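Local atomic coordinates of LYND (PDB entry 4V1T), a protein that probably catalyses the ATP-dependent heterocyclisation of precursor-peptide side chains to azolines in cyanobactin biosynthesis, as a YcaO cyclodehydratase that recognises the leader peptide. Residues Ala567-Phe573 and Leu683-Tyr689; Leu601-Phe606 and Tyr689-Trp693; Gln582-Arg586 and Val641-Leu646; Glu539-Leu543 and Ile697-Val701. Residue numbers count along the deposited sequence, not the author numbering.

In the fold
All four contacts lie within the YcaO cyclodehydratase range, which contributes to the ADP pocket. Contacts 1 and 2 are neighbours, with centres about 12 Å apart. They share Tyr689, and Val568 CG2 of contact 1 meets Phe606 CE1 of contact 2 at 3.6 Å. Leu570 CD1 of contact 1 packs on Gln582 CD of contact 3 at 3.6 Å. Contact 2 touches contact 4 through Trp693 CB and Asp700 OD2, 3.6 Å apart. The centres of contacts 3 and 4 are about 30 Å apart. Contact 4 is nearest the nucleotide, with the Glu540 side chain about 4 Å from ADP. The side chains of Val641 (contact 3) and Phe606 (contact 2) are about 11 and 12 Å from it.

Contact 1: Ala567-Phe573 and Leu683-Tyr689; sequences AVDLGSF and LKTAQDY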
# COMPACT_ATOMS: atom_id res chain seq x y z
N ALA B 567 -28.41 -29.32 9.34
CA ALA B 567 -27.24 -28.50 9.61
C ALA B 567 -25.96 -29.23 9.20
O ALA B 567 -25.99 -30.41 8.83
CB ALA B 567 -27.16 -28.12 11.08
N VAL B 568 -24.85 -28.51 9.29
CA VAL B 568 -23.53 -29.05 8.97
C VAL B 568 -22.66 -29.06 10.21
O VAL B 568 -22.46 -28.03 10.85
CB VAL B 568 -22.84 -28.21 7.87
CG1 VAL B 568 -21.49 -28.81 7.50
CG2 VAL B 568 -23.73 -28.13 6.63
N ASP B 569 -22.14 -30.24 10.56
CA ASP B 569 -21.16 -30.36 11.63
C ASP B 569 -19.85 -29.76 11.16
O ASP B 569 -19.09 -30.39 10.41
CB ASP B 569 -20.97 -31.82 12.04
CG ASP B 569 -19.89 -32.00 13.09
OD1 ASP B 569 -19.48 -31.01 13.74
OD2 ASP B 569 -19.43 -33.15 13.26
N LEU B 570 -19.58 -28.54 11.60
CA LEU B 570 -18.41 -27.80 11.17
C LEU B 570 -17.14 -28.32 11.83
O LEU B 570 -16.05 -27.94 11.44
CB LEU B 570 -18.59 -26.32 11.47
CG LEU B 570 -19.77 -25.66 10.75
CD1 LEU B 570 -20.00 -24.26 11.28
CD2 LEU B 570 -19.55 -25.62 9.25
N GLY B 571 -17.29 -29.20 12.81
CA GLY B 571 -16.14 -29.81 13.48
C GLY B 571 -15.69 -31.11 12.85
O GLY B 571 -14.91 -31.85 13.44
N SER B 572 -16.18 -31.39 11.63
CA SER B 572 -15.83 -32.63 10.92
C SER B 572 -15.09 -32.39 9.61
O SER B 572 -14.80 -33.33 8.87
CB SER B 572 -17.09 -33.46 10.65
OG SER B 572 -17.93 -32.85 9.68
N PHE B 573 -14.76 -31.13 9.32
CA PHE B 573 -14.09 -30.77 8.06
C PHE B 573 -12.58 -30.53 8.21
O PHE B 573 -11.89 -30.19 7.25
CB PHE B 573 -14.75 -29.54 7.47
CG PHE B 573 -16.08 -29.83 6.84
CD1 PHE B 573 -17.24 -29.81 7.60
CD2 PHE B 573 -16.16 -30.16 5.50
CE1 PHE B 573 -18.46 -30.09 7.03
CE2 PHE B 573 -17.38 -30.45 4.92
CZ PHE B 573 -18.53 -30.41 5.69
N LEU B 683 -26.62 -34.52 11.22
CA LEU B 683 -25.70 -33.48 10.80
C LEU B 683 -24.92 -33.95 9.59
O LEU B 683 -24.49 -35.10 9.53
CB LEU B 683 -24.74 -33.11 11.93
CG LEU B 683 -25.38 -32.52 13.18
CD1 LEU B 683 -24.36 -32.39 14.29
CD2 LEU B 683 -26.01 -31.18 12.87
N LYS B 684 -24.74 -33.06 8.62
CA LYS B 684 -23.92 -33.35 7.45
C LYS B 684 -22.44 -33.35 7.83
O LYS B 684 -21.96 -32.41 8.46
CB LYS B 684 -24.18 -32.31 6.36
CG LYS B 684 -25.54 -32.43 5.71
CD LYS B 684 -25.58 -33.61 4.75
CE LYS B 684 -27.00 -34.05 4.48
NZ LYS B 684 -27.08 -34.96 3.31
N THR B 685 -21.73 -34.40 7.44
CA THR B 685 -20.31 -34.53 7.74
C THR B 685 -19.50 -34.38 6.46
O THR B 685 -20.05 -34.40 5.36
CB THR B 685 -19.97 -35.89 8.41
OG1 THR B 685 -20.26 -36.96 7.51
CG2 THR B 685 -20.79 -36.07 9.68
N ALA B 686 -18.19 -34.22 6.62
CA ALA B 686 -17.30 -34.01 5.48
C ALA B 686 -17.39 -35.15 4.46
O ALA B 686 -17.24 -34.92 3.25
CB ALA B 686 -15.87 -33.87 5.97
N GLN B 687 -17.63 -36.36 4.94
CA GLN B 687 -17.63 -37.53 4.05
C GLN B 687 -18.91 -37.63 3.22
O GLN B 687 -18.96 -38.38 2.25
CB GLN B 687 -17.44 -38.81 4.86
CG GLN B 687 -18.60 -39.14 5.78
CD GLN B 687 -18.67 -40.61 6.14
OE1 GLN B 687 -18.02 -41.46 5.52
NE2 GLN B 687 -19.45 -40.92 7.16
N ASP B 688 -19.95 -36.89 3.61
CA ASP B 688 -21.21 -36.89 2.88
C ASP B 688 -21.06 -36.22 1.51
O ASP B 688 -21.99 -36.26 0.69
CB ASP B 688 -22.31 -36.18 3.68
CG ASP B 688 -22.73 -36.97 4.92
OD1 ASP B 688 -22.89 -38.21 4.82
OD2 ASP B 688 -22.91 -36.34 5.99
N TYR B 689 -19.91 -35.62 1.27
CA TYR B 689 -19.64 -34.90 0.02
C TYR B 689 -18.48 -35.54 -0.75
O TYR B 689 -17.31 -35.31 -0.43
CB TYR B 689 -19.35 -33.44 0.31
CG TYR B 689 -20.46 -32.78 1.12
CD1 TYR B 689 -21.58 -32.24 0.49
CD2 TYR B 689 -20.37 -32.71 2.49
CE1 TYR B 689 -22.58 -31.65 1.23
CE2 TYR B 689 -21.37 -32.11 3.24
CZ TYR B 689 -22.47 -31.59 2.61
OH TYR B 689 -23.46 -31.01 3.37
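Two loops of the YcaO domain interlock here. Residues 567-573 lie in the loop between helices 538-561 and 576-587, and residues 683-689 before helix 697-710. At one end the backbones form a single beta bridge, Val568 with Lys684. Lys684 N donates to Ala567 O at 2.9 Å, and Asp569 N to Lys684 O at 3.0 Å. Leu683 borders this bridge: its CD2 is 3.7 Å from Ala567 CB, and its CB 4.0 Å from Asp569 CB. At the other end the bump is Ala686. Its methyl sits over the face of the Phe573 ring, a CH-pi contact with CB 4.0 Å from the centroid. The same CB is 3.1 Å from Ser572 O, so the hollow is tight. Tyr689 closes the ring's edge, with CE2 4.1 Å from Phe573 CZ. The Val568 CA-to-CB bond points away from 683-689, and its side chain packs on Ile634 and Val594. Within the loops, Asp569 OD1 accepts from Gly571 N in an Asx turn, and Asp688 OD2 from Thr685 N. The chemistry implies directional backbone pairing at one end and apolar shape fit at the other, where Ala686 N adds a weak hydrogen bond to Ser572 OG.

Contact 2: Leu601-Phe606 and Tyr689-Trp693; sequences LGIPAF and YPKRW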
# COMPACT_ATOMS: atom_id res chain seq x y z
N LEU B 601 -27.48 -31.78 -8.59
CA LEU B 601 -26.18 -31.79 -9.27
C LEU B 601 -25.09 -32.38 -8.37
O LEU B 601 -24.04 -32.78 -8.86
CB LEU B 601 -25.79 -30.39 -9.73
CG LEU B 601 -26.77 -29.66 -10.65
CD1 LEU B 601 -26.14 -28.40 -11.22
CD2 LEU B 601 -27.26 -30.56 -11.78
N GLY B 602 -25.36 -32.41 -7.07
CA GLY B 602 -24.45 -33.02 -6.12
C GLY B 602 -23.23 -32.18 -5.80
O GLY B 602 -22.32 -32.63 -5.09
N ILE B 603 -23.19 -30.96 -6.32
CA ILE B 603 -22.11 -30.02 -6.03
C ILE B 603 -22.43 -29.33 -4.71
O ILE B 603 -23.47 -28.70 -4.59
CB ILE B 603 -21.95 -28.97 -7.14
CG1 ILE B 603 -21.63 -29.66 -8.47
CG2 ILE B 603 -20.86 -27.98 -6.76
CD1 ILE B 603 -21.59 -28.73 -9.67
N PRO B 604 -21.54 -29.44 -3.72
CA PRO B 604 -21.92 -28.91 -2.41
C PRO B 604 -22.24 -27.42 -2.42
O PRO B 604 -21.49 -26.61 -2.95
CB PRO B 604 -20.70 -29.21 -1.53
CG PRO B 604 -19.62 -29.67 -2.42
CD PRO B 604 -20.22 -30.10 -3.71
N ALA B 605 -23.37 -27.09 -1.82
CA ALA B 605 -23.84 -25.73 -1.73
C ALA B 605 -24.39 -25.53 -0.34
O ALA B 605 -25.05 -26.42 0.21
CB ALA B 605 -24.92 -25.46 -2.78
N PHE B 606 -24.13 -24.37 0.24
CA PHE B 606 -24.51 -24.13 1.62
C PHE B 606 -25.10 -22.75 1.85
O PHE B 606 -24.87 -21.82 1.08
CB PHE B 606 -23.29 -24.32 2.52
CG PHE B 606 -22.71 -25.69 2.45
CD1 PHE B 606 -23.16 -26.69 3.30
CD2 PHE B 606 -21.71 -25.99 1.54
CE1 PHE B 606 -22.62 -27.96 3.25
CE2 PHE B 606 -21.17 -27.27 1.48
CZ PHE B 606 -21.63 -28.25 2.33
N TYR B 689 -19.91 -35.62 1.27
CA TYR B 689 -19.64 -34.90 0.02
C TYR B 689 -18.48 -35.54 -0.75
O TYR B 689 -17.31 -35.31 -0.43
CB TYR B 689 -19.35 -33.44 0.31
CG TYR B 689 -20.46 -32.78 1.12
CD1 TYR B 689 -21.58 -32.24 0.49
CD2 TYR B 689 -20.37 -32.71 2.49
CE1 TYR B 689 -22.58 -31.65 1.23
CE2 TYR B 689 -21.37 -32.11 3.24
CZ TYR B 689 -22.47 -31.59 2.61
OH TYR B 689 -23.46 -31.01 3.37
N PRO B 690 -18.79 -36.35 -1.77
CA PRO B 690 -17.74 -36.96 -2.59
C PRO B 690 -16.81 -35.95 -3.25
O PRO B 690 -17.25 -34.90 -3.69
CB PRO B 690 -18.52 -37.74 -3.65
CG PRO B 690 -19.82 -38.05 -2.98
CD PRO B 690 -20.12 -36.88 -2.09
N LYS B 691 -15.53 -36.30 -3.32
CA LYS B 691 -14.51 -35.44 -3.89
C LYS B 691 -14.51 -35.56 -5.42
O LYS B 691 -14.28 -36.64 -5.96
CB LYS B 691 -13.14 -35.83 -3.32
CG LYS B 691 -11.96 -35.01 -3.81
CD LYS B 691 -10.70 -35.42 -3.07
CE LYS B 691 -9.49 -34.58 -3.47
NZ LYS B 691 -8.27 -34.99 -2.71
N ARG B 692 -14.77 -34.45 -6.10
CA ARG B 692 -14.87 -34.44 -7.56
C ARG B 692 -14.11 -33.30 -8.24
O ARG B 692 -14.37 -32.98 -9.40
CB ARG B 692 -16.34 -34.39 -7.97
CG ARG B 692 -17.14 -35.59 -7.51
CD ARG B 692 -18.43 -35.73 -8.29
NE ARG B 692 -19.38 -34.66 -8.01
CZ ARG B 692 -20.56 -34.52 -8.61
NH1 ARG B 692 -20.94 -35.38 -9.55
NH2 ARG B 692 -21.36 -33.51 -8.29
N TRP B 693 -13.16 -32.71 -7.52
CA TRP B 693 -12.32 -31.65 -8.07
C TRP B 693 -10.90 -32.17 -8.29
O TRP B 693 -10.42 -33.00 -7.53
CB TRP B 693 -12.29 -30.43 -7.15
CG TRP B 693 -11.54 -30.65 -5.87
CD1 TRP B 693 -10.20 -30.48 -5.67
CD2 TRP B 693 -12.08 -31.10 -4.63
NE1 TRP B 693 -9.88 -30.80 -4.37
CE2 TRP B 693 -11.02 -31.18 -3.71
CE3 TRP B 693 -13.37 -31.44 -4.20
CZ2 TRP B 693 -11.20 -31.58 -2.39
CZ3 TRP B 693 -13.55 -31.84 -2.88
CH2 TRP B 693 -12.47 -31.90 -2.00
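A strand entrance meets a loop in this contact. Residues 601-606 lead from a turn into strand 605-612, the middle strand of a three-stranded antiparallel sheet in the YcaO domain. Tyr689 comes first on the loop side and makes the aromatic contact. The edge of Phe606 points to the face of the Tyr689 ring in an offset edge-to-face pair, with centroids 5.3 Å apart and planes at 60°. Pro604 packs beside it, its CB 3.7 Å from Tyr689 CD1. The tyrosine hydroxyl lies near the Phe606 edge, and Tyr689 OH is hydrogen-bonded to Asp596 OD1. Further along the loop, Arg692 returns to the strand entrance and reaches the turn at Gly602. That glycine has a positive phi of 77°, and a CB there would crowd the guanidinium. Arg692 NH2 donates a hydrogen bond to the main chain, to Leu601 O at 2.8 Å.

Contact 3: Gln582-Arg586 and Val641-Leu646; sequences QQFYR and VNQIGL
Two helical segments run nearly parallel, at 9° between their N-to-C directions. Residues 582-586 lie on helix 576-587 and residues 641-646 on helix 630-649. In the second, Gly645 N donates to Val641 O at 2.9 Å and, weakly, Leu646 N to Asn642 O at 3.3 Å, with a wider pi-type turn at 642-646. The segment axes are 13.4 Å apart at closest, and the nearest CA pair, Tyr585 and Leu646, is 9.0 Å apart. The polar contact is one very short hydrogen bond, Tyr585 OH to Asn642 OD1 at 2.5 Å. Tyr585 has chi1 -91°, between wells, and chi2 67°; Asn642 has chi1 m and chi2 -17°. Apolar contacts flank the Tyr585 ring. Leu646, in the m,t rotamer, places CD2 over the ring face, a CH-pi contact 4.2 Å from the centroid. Val641, chi1 -37°, has CG2 3.9 Å from Tyr585 CZ and a tight 3.0 Å from Tyr585 OH. Phe584, chi1 t, brings CE2 to 4.2 Å from Leu646 CD1. These are widely spaced helices bridged by side chains, with Leu592 of strand 590-596 touching Tyr585 and Val641. The chemistry implies a phenol that gives its proton to a buried amide oxygen while aliphatic groups hold its ring.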
# COMPACT_ATOMS: atom_id res chain seq x y z
N GLN B 582 -17.56 -19.40 14.75
CA GLN B 582 -18.76 -19.62 15.55
C GLN B 582 -18.59 -19.04 16.95
O GLN B 582 -19.51 -18.42 17.49
CB GLN B 582 -19.08 -21.11 15.66
CG GLN B 582 -19.72 -21.71 14.43
CD GLN B 582 -20.22 -23.13 14.68
OE1 GLN B 582 -19.43 -24.03 14.98
NE2 GLN B 582 -21.53 -23.32 14.56
N GLN B 583 -17.41 -19.25 17.53
CA GLN B 583 -17.12 -18.75 18.86
C GLN B 583 -17.05 -17.23 18.85
O GLN B 583 -17.56 -16.57 19.76
CB GLN B 583 -15.80 -19.34 19.38
CG GLN B 583 -15.41 -18.87 20.78
CD GLN B 583 -16.46 -19.21 21.83
OE1 GLN B 583 -17.09 -20.27 21.79
NE2 GLN B 583 -16.66 -18.30 22.78
N PHE B 584 -16.44 -16.68 17.81
CA PHE B 584 -16.36 -15.24 17.66
C PHE B 584 -17.76 -14.63 17.57
O PHE B 584 -18.02 -13.55 18.10
CB PHE B 584 -15.55 -14.88 16.43
CG PHE B 584 -15.55 -13.41 16.12
CD1 PHE B 584 -14.61 -12.58 16.69
CD2 PHE B 584 -16.50 -12.87 15.26
CE1 PHE B 584 -14.61 -11.23 16.42
CE2 PHE B 584 -16.49 -11.52 14.98
CZ PHE B 584 -15.55 -10.69 15.56
N TYR B 585 -18.66 -15.32 16.87
CA TYR B 585 -20.05 -14.89 16.78
C TYR B 585 -20.72 -14.96 18.15
O TYR B 585 -21.41 -14.03 18.56
CB TYR B 585 -20.82 -15.76 15.77
CG TYR B 585 -20.80 -15.19 14.39
CD1 TYR B 585 -19.62 -15.12 13.67
CD2 TYR B 585 -21.96 -14.71 13.80
CE1 TYR B 585 -19.59 -14.59 12.40
CE2 TYR B 585 -21.94 -14.17 12.53
CZ TYR B 585 -20.75 -14.11 11.83
OH TYR B 585 -20.70 -13.58 10.57
N ARG B 586 -20.50 -16.06 18.85
CA ARG B 586 -21.02 -16.23 20.21
C ARG B 586 -20.57 -15.08 21.12
O ARG B 586 -21.33 -14.62 21.98
CB ARG B 586 -20.55 -17.56 20.79
CG ARG B 586 -21.66 -18.57 21.00
CD ARG B 586 -21.12 -19.88 21.56
NE ARG B 586 -21.16 -20.93 20.55
CZ ARG B 586 -20.10 -21.49 19.97
NH1 ARG B 586 -18.87 -21.13 20.29
NH2 ARG B 586 -20.28 -22.44 19.06
N VAL B 641 -21.62 -14.07 5.15
CA VAL B 641 -22.46 -13.59 6.25
C VAL B 641 -21.65 -12.57 7.02
O VAL B 641 -22.21 -11.58 7.49
CB VAL B 641 -23.01 -14.72 7.19
CG1 VAL B 641 -23.35 -15.97 6.41
CG2 VAL B 641 -22.04 -15.06 8.30
N ASN B 642 -20.34 -12.81 7.14
CA ASN B 642 -19.42 -11.83 7.71
C ASN B 642 -19.52 -10.53 6.94
O ASN B 642 -19.72 -9.46 7.52
CB ASN B 642 -17.97 -12.33 7.65
CG ASN B 642 -17.68 -13.46 8.61
OD1 ASN B 642 -18.43 -13.71 9.55
ND2 ASN B 642 -16.56 -14.16 8.38
N GLN B 643 -19.39 -10.65 5.63
CA GLN B 643 -19.40 -9.51 4.71
C GLN B 643 -20.68 -8.67 4.84
O GLN B 643 -20.62 -7.45 4.93
CB GLN B 643 -19.25 -10.03 3.28
CG GLN B 643 -19.33 -9.00 2.18
CD GLN B 643 -19.19 -9.63 0.80
OE1 GLN B 643 -19.75 -10.69 0.53
NE2 GLN B 643 -18.43 -8.99 -0.07
N ILE B 644 -21.82 -9.34 4.85
CA ILE B 644 -23.12 -8.65 4.88
C ILE B 644 -23.46 -8.06 6.25
O ILE B 644 -23.98 -6.95 6.34
CB ILE B 644 -24.25 -9.62 4.48
CG1 ILE B 644 -24.09 -10.06 3.03
CG2 ILE B 644 -25.63 -8.98 4.67
CD1 ILE B 644 -24.66 -11.43 2.73
N GLY B 645 -23.15 -8.79 7.32
CA GLY B 645 -23.75 -8.51 8.61
C GLY B 645 -22.93 -7.87 9.70
O GLY B 645 -23.43 -6.95 10.36
N LEU B 646 -21.71 -8.34 9.91
CA LEU B 646 -20.96 -7.96 11.09
C LEU B 646 -20.77 -6.44 11.23
O LEU B 646 -20.89 -5.89 12.33
CB LEU B 646 -19.60 -8.67 11.11
CG LEU B 646 -19.68 -10.18 11.37
CD1 LEU B 646 -18.30 -10.80 11.27
CD2 LEU B 646 -20.31 -10.48 12.73

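Contact 4: Glu539-Leu543 and Ile697-Val701; sequences EEAIL and IYTDV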
# COMPACT_ATOMS: atom_id res chain seq x y z
N GLU B 539 -11.00 -19.78 -17.79
CA GLU B 539 -11.54 -21.00 -17.20
C GLU B 539 -11.75 -20.83 -15.70
O GLU B 539 -12.59 -21.49 -15.11
CB GLU B 539 -10.65 -22.22 -17.50
CG GLU B 539 -9.17 -21.94 -17.71
CD GLU B 539 -8.84 -21.44 -19.11
OE1 GLU B 539 -9.27 -22.07 -20.09
OE2 GLU B 539 -8.15 -20.40 -19.22
N GLU B 540 -10.97 -19.94 -15.10
CA GLU B 540 -11.12 -19.61 -13.68
C GLU B 540 -12.42 -18.86 -13.47
O GLU B 540 -13.18 -19.13 -12.54
CB GLU B 540 -9.95 -18.75 -13.22
CG GLU B 540 -9.57 -18.91 -11.76
CD GLU B 540 -8.34 -18.07 -11.40
OE1 GLU B 540 -7.21 -18.53 -11.67
OE2 GLU B 540 -8.52 -16.95 -10.87
N ALA B 541 -12.68 -17.91 -14.35
CA ALA B 541 -13.89 -17.10 -14.27
C ALA B 541 -15.14 -17.93 -14.58
O ALA B 541 -16.18 -17.75 -13.94
CB ALA B 541 -13.78 -15.93 -15.23
N ILE B 542 -15.04 -18.83 -15.55
CA ILE B 542 -16.15 -19.71 -15.91
C ILE B 542 -16.52 -20.63 -14.75
O ILE B 542 -17.69 -20.82 -14.46
CB ILE B 542 -15.81 -20.55 -17.15
CG1 ILE B 542 -15.74 -19.66 -18.39
CG2 ILE B 542 -16.86 -21.64 -17.36
CD1 ILE B 542 -15.20 -20.36 -19.62
N LEU B 543 -15.51 -21.21 -14.11
CA LEU B 543 -15.73 -22.10 -12.98
C LEU B 543 -16.50 -21.40 -11.86
O LEU B 543 -17.48 -21.91 -11.34
CB LEU B 543 -14.40 -22.62 -12.43
CG LEU B 543 -14.50 -23.60 -11.25
CD1 LEU B 543 -15.34 -24.82 -11.61
CD2 LEU B 543 -13.11 -24.03 -10.81
N ILE B 697 -7.96 -26.42 -13.27
CA ILE B 697 -9.18 -25.64 -13.30
C ILE B 697 -10.00 -26.02 -14.52
O ILE B 697 -11.22 -26.15 -14.45
CB ILE B 697 -8.88 -24.12 -13.30
CG1 ILE B 697 -8.07 -23.73 -12.06
CG2 ILE B 697 -10.18 -23.32 -13.30
CD1 ILE B 697 -7.43 -22.35 -12.15
N TYR B 698 -9.33 -26.22 -15.65
CA TYR B 698 -9.99 -26.58 -16.89
C TYR B 698 -10.71 -27.92 -16.81
O TYR B 698 -11.79 -28.10 -17.36
CB TYR B 698 -8.98 -26.60 -18.04
CG TYR B 698 -9.56 -27.11 -19.34
CD1 TYR B 698 -10.63 -26.47 -19.94
CD2 TYR B 698 -9.02 -28.22 -19.96
CE1 TYR B 698 -11.16 -26.94 -21.13
CE2 TYR B 698 -9.55 -28.69 -21.15
CZ TYR B 698 -10.61 -28.05 -21.73
OH TYR B 698 -11.13 -28.53 -22.91
N THR B 699 -10.10 -28.88 -16.12
CA THR B 699 -10.73 -30.17 -15.94
C THR B 699 -11.96 -30.01 -15.07
O THR B 699 -12.96 -30.70 -15.26
CB THR B 699 -9.76 -31.18 -15.30
OG1 THR B 699 -8.58 -31.28 -16.10
CG2 THR B 699 -10.41 -32.56 -15.20
N ASP B 700 -11.90 -29.08 -14.12
CA ASP B 700 -13.00 -28.85 -13.20
C ASP B 700 -14.23 -28.26 -13.87
O ASP B 700 -15.34 -28.61 -13.50
CB ASP B 700 -12.56 -27.96 -12.04
CG ASP B 700 -11.82 -28.72 -10.97
OD1 ASP B 700 -11.40 -29.87 -11.23
OD2 ASP B 700 -11.64 -28.17 -9.86
N VAL B 701 -14.05 -27.38 -14.86
CA VAL B 701 -15.20 -26.79 -15.55
C VAL B 701 -15.82 -27.82 -16.50
O VAL B 701 -17.04 -27.86 -16.65
CB VAL B 701 -14.85 -25.50 -16.34
CG1 VAL B 701 -13.96 -24.59 -15.52
CG2 VAL B 701 -14.20 -25.80 -17.68
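Leu543 buries more area than any other residue of 539-543. With chi1 t and chi2 p, it sets CD2 3.9 Å from Ile697 CG2 and 4.2 Å from Asp700 CB. Its CB meets Val701 CG1 at 3.7 Å. Ile697, in the m,t rotamer, packs CG2 3.5 Å from Glu539 O and 3.8 Å from Glu540 CA. Val701, at chi1 -44°, brings CG1 to 3.4 Å from Glu539 O. This is helix-helix packing in the YcaO domain: segments 539-543 and 697-701 cross at 37°, with axes 9.0 Å apart. The acidic groups find their polar partners outside the two segments. Glu539 has an off-rotamer chi1 of 28° and forms a salt bridge with Arg333. Asp700, chi1 m, forms a salt bridge from OD2 to Lys335 NZ. Glu540 is extended over chi1 and chi2, and its CA-to-CB bond points away from helix 697-710. Its OE1 accepts from Gly345 N, and its side chain lies about 4 Å from the bound ADP.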